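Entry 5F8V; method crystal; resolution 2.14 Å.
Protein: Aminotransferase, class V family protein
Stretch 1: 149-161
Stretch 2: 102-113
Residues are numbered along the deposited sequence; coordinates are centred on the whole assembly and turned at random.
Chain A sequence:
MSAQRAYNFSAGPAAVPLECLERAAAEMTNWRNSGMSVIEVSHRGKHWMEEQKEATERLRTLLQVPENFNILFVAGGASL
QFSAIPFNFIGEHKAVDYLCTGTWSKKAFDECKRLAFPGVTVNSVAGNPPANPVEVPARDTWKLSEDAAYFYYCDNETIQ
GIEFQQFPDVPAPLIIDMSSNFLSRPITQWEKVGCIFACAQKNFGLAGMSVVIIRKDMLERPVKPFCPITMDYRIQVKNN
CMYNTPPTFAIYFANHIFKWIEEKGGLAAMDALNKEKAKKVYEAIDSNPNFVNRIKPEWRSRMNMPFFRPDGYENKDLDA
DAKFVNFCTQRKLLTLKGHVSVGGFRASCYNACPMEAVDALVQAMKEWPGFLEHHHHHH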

ATOM      1  N   ALA A 149      19.549   3.185 -20.745  1.00 18.01           N
ATOM      2  CA  ALA A 149      19.392   2.121 -19.759  1.00 17.31           C
ATOM      3  C   ALA A 149      18.125   1.308 -20.020  1.00 17.26           C
ATOM      4  O   ALA A 149      18.068   0.104 -19.719  1.00 16.88           O
ATOM      5  CB  ALA A 149      19.354   2.705 -18.350  1.00 17.62           C
ATOM      6  N   TYR A 150      17.112   1.984 -20.557  1.00 16.69           N
ATOM      7  CA  TYR A 150      15.845   1.361 -20.888  1.00 16.06           C
ATOM      8  C   TYR A 150      15.018   2.274 -21.792  1.00 15.98           C
ATOM      9  O   TYR A 150      15.367   3.449 -22.000  1.00 15.53           O
ATOM     10  CB  TYR A 150      15.064   1.005 -19.605  1.00 16.07           C
ATOM     11  CG  TYR A 150      14.849   2.144 -18.615  1.00 15.97           C
ATOM     12  CD1 TYR A 150      15.568   2.206 -17.419  1.00 16.17           C
ATOM     13  CD2 TYR A 150      13.889   3.135 -18.851  1.00 15.91           C
ATOM     14  CE1 TYR A 150      15.363   3.236 -16.504  1.00 16.09           C
ATOM     15  CE2 TYR A 150      13.678   4.167 -17.950  1.00 16.06           C
ATOM     16  CZ  TYR A 150      14.409   4.211 -16.775  1.00 16.13           C
ATOM     17  OH  TYR A 150      14.188   5.234 -15.892  1.00 16.15           O
ATOM     18  N   PHE A 151      13.945   1.704 -22.332  1.00 15.42           N
ATOM     19  CA  PHE A 151      12.935   2.409 -23.107  1.00 14.99           C
ATOM     20  C   PHE A 151      11.631   2.266 -22.322  1.00 14.75           C
ATOM     21  O   PHE A 151      11.074   1.170 -22.237  1.00 14.79           O
ATOM     22  CB  PHE A 151      12.799   1.790 -24.499  1.00 14.79           C
ATOM     23  CG  PHE A 151      11.804   2.484 -25.386  1.00 14.69           C
ATOM     24  CD1 PHE A 151      12.221   3.447 -26.302  1.00 15.02           C
ATOM     25  CD2 PHE A 151      10.448   2.167 -25.319  1.00 14.40           C
ATOM     26  CE1 PHE A 151      11.306   4.077 -27.131  1.00 14.84           C
ATOM     27  CE2 PHE A 151       9.531   2.796 -26.134  1.00 14.41           C
ATOM     28  CZ  PHE A 151       9.959   3.755 -27.047  1.00 14.73           C
ATOM     29  N   TYR A 152      11.171   3.363 -21.729  1.00 14.18           N
ATOM     30  CA  TYR A 152       9.968   3.357 -20.898  1.00 13.80           C
ATOM     31  C   TYR A 152       8.764   3.784 -21.719  1.00 13.28           C
ATOM     32  O   TYR A 152       8.849   4.744 -22.487  1.00 13.27           O
ATOM     33  CB  TYR A 152      10.135   4.297 -19.703  1.00 13.63           C
ATOM     34  CG  TYR A 152       8.940   4.316 -18.776  1.00 13.49           C
ATOM     35  CD1 TYR A 152       7.778   5.030 -19.102  1.00 13.38           C
ATOM     36  CD2 TYR A 152       8.960   3.614 -17.570  1.00 13.55           C
ATOM     37  CE1 TYR A 152       6.680   5.032 -18.266  1.00 13.23           C
ATOM     38  CE2 TYR A 152       7.866   3.625 -16.722  1.00 13.19           C
ATOM     39  CZ  TYR A 152       6.738   4.336 -17.076  1.00 12.99           C
ATOM     40  OH  TYR A 152       5.662   4.343 -16.247  1.00 12.90           O
ATOM     41  N   TYR A 153       7.643   3.085 -21.542  1.00 12.81           N
ATOM     42  CA  TYR A 153       6.372   3.489 -22.167  1.00 12.39           C
ATOM     43  C   TYR A 153       5.154   2.911 -21.473  1.00 12.10           C
ATOM     44  O   TYR A 153       5.257   1.960 -20.706  1.00 12.00           O
ATOM     45  CB  TYR A 153       6.341   3.122 -23.652  1.00 12.48           C
ATOM     46  CG  TYR A 153       5.890   1.713 -23.988  1.00 12.37           C
ATOM     47  CD1 TYR A 153       6.750   0.629 -23.850  1.00 12.37           C
ATOM     48  CD2 TYR A 153       4.608   1.473 -24.481  1.00 12.53           C
ATOM     49  CE1 TYR A 153       6.341  -0.666 -24.176  1.00 12.37           C
ATOM     50  CE2 TYR A 153       4.200   0.194 -24.816  1.00 12.73           C
ATOM     51  CZ  TYR A 153       5.074  -0.878 -24.658  1.00 12.58           C
ATOM     52  OH  TYR A 153       4.650  -2.139 -24.998  1.00 12.49           O
ATOM     53  N   CYS A 154       4.004   3.498 -21.778  1.00 11.90           N
ATOM     54  CA  CYS A 154       2.721   3.089 -21.217  1.00 11.80           C
ATOM     55  C   CYS A 154       1.945   2.299 -22.262  1.00 11.63           C
ATOM     56  O   CYS A 154       1.595   2.823 -23.327  1.00 11.70           O
ATOM     57  CB  CYS A 154       1.918   4.308 -20.797  1.00 11.93           C
ATOM     58  SG  CYS A 154       0.407   3.881 -19.936  1.00 12.12           S
ATOM     59  N   ASP A 155       1.690   1.034 -21.964  1.00 11.28           N
ATOM     60  CA  ASP A 155       1.028   0.163 -22.929  1.00 11.48           C
ATOM     61  C   ASP A 155      -0.417   0.592 -23.195  1.00 11.21           C
ATOM     62  O   ASP A 155      -0.897   0.440 -24.311  1.00 11.27           O
ATOM     63  CB  ASP A 155       1.080  -1.294 -22.465  1.00 11.66           C
ATOM     64  CG  ASP A 155       0.949  -2.268 -23.611  1.00 11.90           C
ATOM     65  OD1 ASP A 155       1.682  -2.125 -24.604  1.00 12.38           O
ATOM     66  OD2 ASP A 155       0.114  -3.181 -23.517  1.00 12.21           O
ATOM     67  N   ASN A 156      -1.096   1.130 -22.180  1.00 11.06           N
ATOM     68  CA  ASN A 156      -2.467   1.623 -22.338  1.00 10.94           C
ATOM     69  C   ASN A 156      -2.689   2.951 -21.607  1.00 11.17           C
ATOM     70  O   ASN A 156      -2.695   2.996 -20.374  1.00 10.92           O
ATOM     71  CB  ASN A 156      -3.475   0.567 -21.863  1.00 10.80           C
ATOM     72  CG  ASN A 156      -4.911   1.009 -22.072  1.00 11.04           C
ATOM     73  OD1 ASN A 156      -5.398   1.073 -23.201  1.00 11.00           O
ATOM     74  ND2 ASN A 156      -5.575   1.383 -20.988  1.00 11.06           N
ATOM     75  N   GLU A 157      -2.854   4.035 -22.366  1.00 11.74           N
ATOM     76  CA  GLU A 157      -3.097   5.350 -21.757  1.00 12.19           C
ATOM     77  C   GLU A 157      -4.589   5.501 -21.471  1.00 13.04           C
ATOM     78  O   GLU A 157      -5.413   5.524 -22.380  1.00 13.39           O
ATOM     79  CB  GLU A 157      -2.550   6.483 -22.629  1.00 12.11           C
ATOM     80  CG  GLU A 157      -1.035   6.601 -22.575  1.00 11.90           C
ATOM     81  CD  GLU A 157      -0.490   7.245 -21.306  1.00 11.79           C
ATOM     82  OE1 GLU A 157      -1.284   7.666 -20.439  1.00 11.93           O
ATOM     83  OE2 GLU A 157       0.757   7.352 -21.167  1.00 11.30           O
ATOM     84  N   THR A 158      -4.905   5.566 -20.182  1.00 14.11           N
ATOM     85  CA  THR A 158      -6.262   5.461 -19.650  1.00 15.32           C
ATOM     86  C   THR A 158      -7.140   6.671 -20.038  1.00 15.29           C
ATOM     87  O   THR A 158      -8.327   6.515 -20.367  1.00 15.48           O
ATOM     88  CB  THR A 158      -6.169   5.292 -18.107  1.00 16.29           C
ATOM     89  OG1 THR A 158      -5.147   4.327 -17.809  1.00 17.73           O
ATOM     90  CG2 THR A 158      -7.439   4.808 -17.487  1.00 16.56           C
ATOM     91  N   ILE A 159      -6.548   7.861 -20.034  1.00 14.93           N
ATOM     92  CA  ILE A 159      -7.287   9.105 -20.295  1.00 14.94           C
ATOM     93  C   ILE A 159      -7.463   9.362 -21.802  1.00 14.31           C
ATOM     94  O   ILE A 159      -8.521   9.829 -22.240  1.00 13.62           O
ATOM     95  CB  ILE A 159      -6.607  10.305 -19.590  1.00 15.00           C
ATOM     96  CG1 ILE A 159      -6.577  10.065 -18.077  1.00 15.27           C
ATOM     97  CG2 ILE A 159      -7.325  11.615 -19.909  1.00 15.15           C
ATOM     98  CD1 ILE A 159      -5.585  10.932 -17.329  1.00 15.65           C
ATOM     99  N   GLN A 160      -6.427   9.061 -22.580  1.00 13.81           N
ATOM    100  CA  GLN A 160      -6.453   9.272 -24.030  1.00 13.20           C
ATOM    101  C   GLN A 160      -7.081   8.095 -24.795  1.00 12.69           C
ATOM    102  O   GLN A 160      -7.542   8.269 -25.922  1.00 12.51           O
ATOM    103  CB  GLN A 160      -5.050   9.547 -24.550  1.00 13.36           C
ATOM    104  CG  GLN A 160      -4.485  10.909 -24.163  1.00 13.92           C
ATOM    105  CD  GLN A 160      -3.999  10.992 -22.730  1.00 14.08           C
ATOM    106  OE1 GLN A 160      -3.532  10.013 -22.156  1.00 14.41           O
ATOM    107  NE2 GLN A 160      -4.103  12.170 -22.147  1.00 14.61           N
ATOM    108  N   GLY A 161      -7.107   6.911 -24.194  1.00 12.05           N
ATOM    109  CA  GLY A 161      -7.587   5.710 -24.889  1.00 11.90           C
ATOM    110  C   GLY A 161      -6.693   5.267 -26.041  1.00 11.63           C
ATOM    111  O   GLY A 161      -7.193   4.839 -27.079  1.00 11.33           O
TER
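Stretch 2 102-113: GTWSKKAFDECK

How does stretch 2 lie on stretch 1? Helix 103-113 packs against strand 150-154 in a roughly antiparallel sense, their N-to-C directions 144° apart and their axes 7.5 Å apart at closest approach. Its N-terminus therefore meets the segment after the strand, while later turns run back toward Tyr 150.

What holds the start of the helix? Gly 102, extended at phi/psi -173/-158, occupies the N-cap position; a CB here would clash with Gln 160 OE1 and Glu 157 CG. Gln 160 pairs with Thr 103 twice: Thr 103 N donates to Gln 160 OE1 (3.1 Å), and Gln 160 NE2 donates to Thr 103 OG1 (2.9 Å). The Thr 103 CB also lies 3.8 Å from Ile 159 CD1.

What satisfies the next two free amides? The Glu 157 carboxylate accepts both: Trp 104 N reaches OE1 at 2.9 Å, and Ser 105 N reaches OE2 at 2.8 Å. Ser 105 OG also donates to Glu 157 OE2, at 2.7 Å, while Ser 105 CB rests 3.9 Å from Cys 154 CB.

What follows beyond the first turn? Lys 106 and Lys 107 make no contact with stretch 1. Ala 108 points toward the strand, its CB 3.3 Å from Tyr 152 CE1. One turn on, Cys 112 SG lies 4.0 Å from Tyr 150 OH.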

ATOM      1  N   GLY A 102       0.751   9.836 -23.659  1.00 15.04           N
ATOM      2  CA  GLY A 102      -0.398  10.381 -22.943  1.00 14.58           C
ATOM      3  C   GLY A 102      -0.006  10.836 -21.554  1.00 14.41           C
ATOM      4  O   GLY A 102       1.169  11.078 -21.279  1.00 14.31           O
ATOM      5  N   THR A 103      -0.989  10.920 -20.666  1.00 14.05           N
ATOM      6  CA  THR A 103      -0.784  11.505 -19.339  1.00 14.23           C
ATOM      7  C   THR A 103       0.131  10.674 -18.426  1.00 13.87           C
ATOM      8  O   THR A 103       0.976  11.240 -17.769  1.00 13.78           O
ATOM      9  CB  THR A 103      -2.135  11.758 -18.645  1.00 14.22           C
ATOM     10  OG1 THR A 103      -2.939  12.587 -19.494  1.00 15.43           O
ATOM     11  CG2 THR A 103      -1.963  12.429 -17.302  1.00 14.20           C
ATOM     12  N   TRP A 104      -0.024   9.355 -18.386  1.00 14.01           N
ATOM     13  CA  TRP A 104       0.723   8.553 -17.404  1.00 14.27           C
ATOM     14  C   TRP A 104       2.196   8.360 -17.772  1.00 14.17           C
ATOM     15  O   TRP A 104       3.065   8.458 -16.900  1.00 13.63           O
ATOM     16  CB  TRP A 104       0.036   7.215 -17.126  1.00 14.98           C
ATOM     17  CG  TRP A 104      -1.315   7.394 -16.503  1.00 15.39           C
ATOM     18  CD1 TRP A 104      -2.517   7.070 -17.049  1.00 15.45           C
ATOM     19  CD2 TRP A 104      -1.597   7.987 -15.230  1.00 15.95           C
ATOM     20  NE1 TRP A 104      -3.534   7.406 -16.193  1.00 15.82           N
ATOM     21  CE2 TRP A 104      -2.998   7.967 -15.064  1.00 16.16           C
ATOM     22  CE3 TRP A 104      -0.800   8.533 -14.212  1.00 16.07           C
ATOM     23  CZ2 TRP A 104      -3.626   8.472 -13.917  1.00 16.48           C
ATOM     24  CZ3 TRP A 104      -1.428   9.039 -13.063  1.00 16.10           C
ATOM     25  CH2 TRP A 104      -2.825   9.005 -12.933  1.00 16.34           C
ATOM     26  N   SER A 105       2.477   8.083 -19.041  1.00 13.93           N
ATOM     27  CA  SER A 105       3.871   8.029 -19.510  1.00 14.63           C
ATOM     28  C   SER A 105       4.572   9.370 -19.308  1.00 14.88           C
ATOM     29  O   SER A 105       5.728   9.402 -18.878  1.00 14.23           O
ATOM     30  CB  SER A 105       3.950   7.612 -20.975  1.00 14.62           C
ATOM     31  OG  SER A 105       3.115   8.413 -21.777  1.00 14.92           O
ATOM     32  N   LYS A 106       3.852  10.465 -19.577  1.00 15.41           N
ATOM     33  CA  LYS A 106       4.375  11.815 -19.327  1.00 15.98           C
ATOM     34  C   LYS A 106       4.655  12.019 -17.844  1.00 15.70           C
ATOM     35  O   LYS A 106       5.693  12.577 -17.494  1.00 15.71           O
ATOM     36  CB  LYS A 106       3.419  12.905 -19.830  1.00 16.64           C
ATOM     37  CG  LYS A 106       4.025  14.318 -19.819  1.00 17.67           C
ATOM     38  CD  LYS A 106       2.956  15.407 -19.868  1.00 18.46           C
ATOM     39  CE  LYS A 106       3.579  16.801 -19.953  1.00 18.97           C
ATOM     40  NZ  LYS A 106       4.377  17.150 -18.738  1.00 19.08           N
ATOM     41  N   LYS A 107       3.732  11.590 -16.983  1.00 15.83           N
ATOM     42  CA  LYS A 107       3.971  11.625 -15.531  1.00 16.21           C
ATOM     43  C   LYS A 107       5.214  10.826 -15.129  1.00 15.36           C
ATOM     44  O   LYS A 107       5.993  11.270 -14.292  1.00 15.31           O
ATOM     45  CB  LYS A 107       2.762  11.114 -14.728  1.00 17.14           C
ATOM     46  CG  LYS A 107       1.532  12.025 -14.650  1.00 18.02           C
ATOM     47  CD  LYS A 107       1.832  13.500 -14.405  1.00 19.24           C
ATOM     48  CE  LYS A 107       2.489  13.771 -13.052  1.00 20.38           C
ATOM     49  NZ  LYS A 107       3.474  14.897 -13.125  1.00 20.80           N
ATOM     50  N   ALA A 108       5.401   9.657 -15.722  1.00 14.80           N
ATOM     51  CA  ALA A 108       6.579   8.827 -15.408  1.00 14.62           C
ATOM     52  C   ALA A 108       7.871   9.525 -15.845  1.00 14.39           C
ATOM     53  O   ALA A 108       8.855   9.577 -15.097  1.00 13.44           O
ATOM     54  CB  ALA A 108       6.448   7.460 -16.059  1.00 14.44           C
ATOM     55  N   PHE A 109       7.840  10.079 -17.056  1.00 14.49           N
ATOM     56  CA  PHE A 109       8.930  10.894 -17.576  1.00 14.91           C
ATOM     57  C   PHE A 109       9.255  12.055 -16.641  1.00 14.71           C
ATOM     58  O   PHE A 109      10.428  12.270 -16.317  1.00 14.65           O
ATOM     59  CB  PHE A 109       8.587  11.387 -18.987  1.00 15.75           C
ATOM     60  CG  PHE A 109       9.474  12.492 -19.502  1.00 16.48           C
ATOM     61  CD1 PHE A 109       9.005  13.802 -19.573  1.00 16.92           C
ATOM     62  CD2 PHE A 109      10.764  12.218 -19.955  1.00 17.35           C
ATOM     63  CE1 PHE A 109       9.812  14.822 -20.075  1.00 17.48           C
ATOM     64  CE2 PHE A 109      11.580  13.235 -20.450  1.00 17.82           C
ATOM     65  CZ  PHE A 109      11.101  14.539 -20.511  1.00 17.64           C
ATOM     66  N   ASP A 110       8.226  12.779 -16.190  1.00 14.58           N
ATOM     67  CA  ASP A 110       8.426  13.966 -15.343  1.00 14.68           C
ATOM     68  C   ASP A 110       9.039  13.623 -13.980  1.00 14.80           C
ATOM     69  O   ASP A 110       9.834  14.405 -13.447  1.00 14.79           O
ATOM     70  CB  ASP A 110       7.109  14.724 -15.127  1.00 15.12           C
ATOM     71  CG  ASP A 110       6.590  15.412 -16.391  1.00 15.53           C
ATOM     72  OD1 ASP A 110       7.370  15.710 -17.318  1.00 16.49           O
ATOM     73  OD2 ASP A 110       5.376  15.665 -16.453  1.00 15.79           O
ATOM     74  N   GLU A 111       8.669  12.476 -13.411  1.00 14.58           N
ATOM     75  CA  GLU A 111       9.242  12.057 -12.131  1.00 15.33           C
ATOM     76  C   GLU A 111      10.734  11.727 -12.261  1.00 15.49           C
ATOM     77  O   GLU A 111      11.532  12.138 -11.416  1.00 14.53           O
ATOM     78  CB  GLU A 111       8.433  10.901 -11.514  1.00 15.60           C
ATOM     79  CG  GLU A 111       9.018  10.238 -10.264  1.00 15.98           C
ATOM     80  CD  GLU A 111       9.146  11.147  -9.049  1.00 16.59           C
ATOM     81  OE1 GLU A 111       8.894  12.369  -9.125  1.00 17.07           O
ATOM     82  OE2 GLU A 111       9.511  10.628  -7.979  1.00 16.97           O
ATOM     83  N   CYS A 112      11.107  11.014 -13.321  1.00 16.42           N
ATOM     84  CA  CYS A 112      12.524  10.743 -13.602  1.00 17.33           C
ATOM     85  C   CYS A 112      13.317  12.052 -13.844  1.00 18.16           C
ATOM     86  O   CYS A 112      14.413  12.223 -13.312  1.00 17.42           O
ATOM     87  CB  CYS A 112      12.675   9.800 -14.791  1.00 17.33           C
ATOM     88  SG  CYS A 112      14.360   9.157 -14.995  1.00 17.76           S
ATOM     89  N   LYS A 113      12.734  12.976 -14.608  1.00 19.51           N
ATOM     90  CA  LYS A 113      13.355  14.289 -14.850  1.00 21.15           C
ATOM     91  C   LYS A 113      13.501  15.055 -13.534  1.00 21.43           C
ATOM     92  O   LYS A 113      14.576  15.589 -13.238  1.00 21.87           O
ATOM     93  CB  LYS A 113      12.555  15.105 -15.878  1.00 22.37           C
ATOM     94  CG  LYS A 113      13.383  16.111 -16.667  1.00 24.59           C
ATOM     95  CD  LYS A 113      12.694  16.503 -17.974  1.00 25.74           C
ATOM     96  CE  LYS A 113      13.667  17.037 -19.016  1.00 27.17           C
ATOM     97  NZ  LYS A 113      14.624  16.014 -19.543  1.00 27.93           N
TER